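Side-chain contact in protease (Helicobacter pylori, PDB 5EUF), which probably cleaves the cytoplasmic domain of human junctional adhesion molecule A as a virulence factor, acting as a zinc peptidase of the M16 family: residues Ser286-Lys291 with Ser296-His301. Numbering follows the deposited sequence.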
# COMPACT_ATOMS: atom_id res chain seq x y z
N SER B 286 13.28 -30.53 -14.99
CA SER B 286 14.22 -31.63 -15.11
C SER B 286 15.47 -31.46 -14.25
O SER B 286 16.46 -32.16 -14.44
CB SER B 286 14.61 -31.83 -16.57
OG SER B 286 15.01 -30.61 -17.17
N GLU B 287 15.43 -30.52 -13.31
CA GLU B 287 16.56 -30.33 -12.39
C GLU B 287 16.10 -30.30 -10.93
O GLU B 287 16.66 -30.99 -10.08
CB GLU B 287 17.31 -29.05 -12.74
CG GLU B 287 18.68 -28.94 -12.09
CD GLU B 287 19.70 -29.86 -12.73
OE1 GLU B 287 19.45 -30.34 -13.85
OE2 GLU B 287 20.76 -30.10 -12.10
N LEU B 288 15.08 -29.50 -10.65
CA LEU B 288 14.52 -29.43 -9.30
C LEU B 288 13.59 -30.61 -9.02
O LEU B 288 13.77 -31.33 -8.03
CB LEU B 288 13.77 -28.12 -9.09
CG LEU B 288 14.61 -26.87 -8.88
CD1 LEU B 288 13.72 -25.66 -8.65
CD2 LEU B 288 15.55 -27.07 -7.71
N VAL B 289 12.61 -30.79 -9.89
CA VAL B 289 11.58 -31.81 -9.68
C VAL B 289 12.09 -33.21 -10.02
O VAL B 289 11.75 -34.18 -9.34
CB VAL B 289 10.32 -31.50 -10.52
CG1 VAL B 289 9.19 -32.44 -10.14
CG2 VAL B 289 9.91 -30.05 -10.34
N ASP B 290 12.91 -33.31 -11.06
CA ASP B 290 13.35 -34.62 -11.55
C ASP B 290 14.73 -35.03 -11.02
O ASP B 290 14.83 -35.94 -10.20
CB ASP B 290 13.37 -34.63 -13.08
CG ASP B 290 12.01 -34.37 -13.68
OD1 ASP B 290 11.00 -34.49 -12.95
OD2 ASP B 290 11.94 -34.06 -14.89
N LYS B 291 15.77 -34.37 -11.51
CA LYS B 291 17.15 -34.76 -11.21
C LYS B 291 17.49 -34.72 -9.72
O LYS B 291 18.29 -35.52 -9.24
CB LYS B 291 18.12 -33.87 -11.98
N SER B 296 8.03 -30.52 -5.50
CA SER B 296 6.91 -31.23 -6.10
C SER B 296 6.40 -30.47 -7.31
O SER B 296 5.92 -31.05 -8.28
CB SER B 296 5.78 -31.42 -5.08
OG SER B 296 5.22 -30.17 -4.71
N GLN B 297 6.50 -29.14 -7.23
CA GLN B 297 6.11 -28.27 -8.33
C GLN B 297 7.11 -27.13 -8.46
O GLN B 297 7.59 -26.59 -7.47
CB GLN B 297 4.70 -27.72 -8.12
CG GLN B 297 3.59 -28.68 -8.48
CD GLN B 297 2.22 -28.04 -8.38
OE1 GLN B 297 1.34 -28.29 -9.21
NE2 GLN B 297 2.03 -27.21 -7.36
N ALA B 298 7.41 -26.76 -9.70
CA ALA B 298 8.31 -25.65 -9.98
C ALA B 298 8.04 -25.11 -11.38
O ALA B 298 8.07 -25.85 -12.36
CB ALA B 298 9.76 -26.07 -9.84
N PHE B 299 7.76 -23.81 -11.47
CA PHE B 299 7.45 -23.19 -12.75
C PHE B 299 7.79 -21.70 -12.77
O PHE B 299 7.99 -21.09 -11.72
CB PHE B 299 5.98 -23.39 -13.09
CG PHE B 299 5.03 -22.76 -12.11
CD1 PHE B 299 4.63 -23.44 -10.98
CD2 PHE B 299 4.53 -21.48 -12.33
CE1 PHE B 299 3.75 -22.86 -10.07
CE2 PHE B 299 3.66 -20.89 -11.43
CZ PHE B 299 3.27 -21.59 -10.30
N SER B 300 7.84 -21.13 -13.97
CA SER B 300 8.04 -19.69 -14.13
C SER B 300 6.91 -19.09 -14.95
O SER B 300 6.21 -19.80 -15.68
CB SER B 300 9.39 -19.40 -14.79
OG SER B 300 9.32 -19.64 -16.19
N HIS B 301 6.73 -17.78 -14.83
CA HIS B 301 5.72 -17.08 -15.61
C HIS B 301 6.11 -15.63 -15.85
O HIS B 301 6.14 -14.83 -14.92
CB HIS B 301 4.36 -17.14 -14.91
CG HIS B 301 3.25 -16.51 -15.70
ND1 HIS B 301 2.12 -15.99 -15.10
CD2 HIS B 301 3.09 -16.32 -17.03
CE1 HIS B 301 1.32 -15.51 -16.04
NE2 HIS B 301 1.88 -15.70 -17.21
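Ala298 CB meets two branched side chains that come from successive residues of the helix end, Val289 and Leu288. The nearer is Val289, whose CG2 lies 4.0 Å from Ala298 CB; Leu288 CD1 touches the same methyl at 4.2 Å. A single methyl suits this position, since its small size is consistent with the close approach of strand and helix that brings both branches onto it. No hydrogen bond joins the two segments, and their contact buries 149 Å², largely through Val289 and Ala298. Val289 divides its two methyls along the strand. With CG1 anti to the backbone N (chi1 -171°), CG1 faces the backbone at Ser296, 4.0 Å from Ser296 O, while CG2 is left for Ala298 and also passes 4.2 Å from Ala298 N. Beta-branching thus lets one short residue cover both backbone and side chain.

Both segments lie in the part of the chain that matches the M16 inactive-domain family, where the end of helix 284-289 packs on strand 295-302, an outermost strand within this chain of a mixed sheet. Ser296 and Gln297 form a classic beta bulge opposite Gly316. Ser296 points its CB away from the helix segment, and its OG hydrogen-bonds to Gly316 O, a short polar side chain that ties the bulge to strand 309-317.

Ala298 further touches Leu284 and Ala315. Leu288 is longer and extended, chi2 -179°, which carries CD1 out to the alanine, and its side chain also packs on Glu329 and Ile330 of helix 323-338.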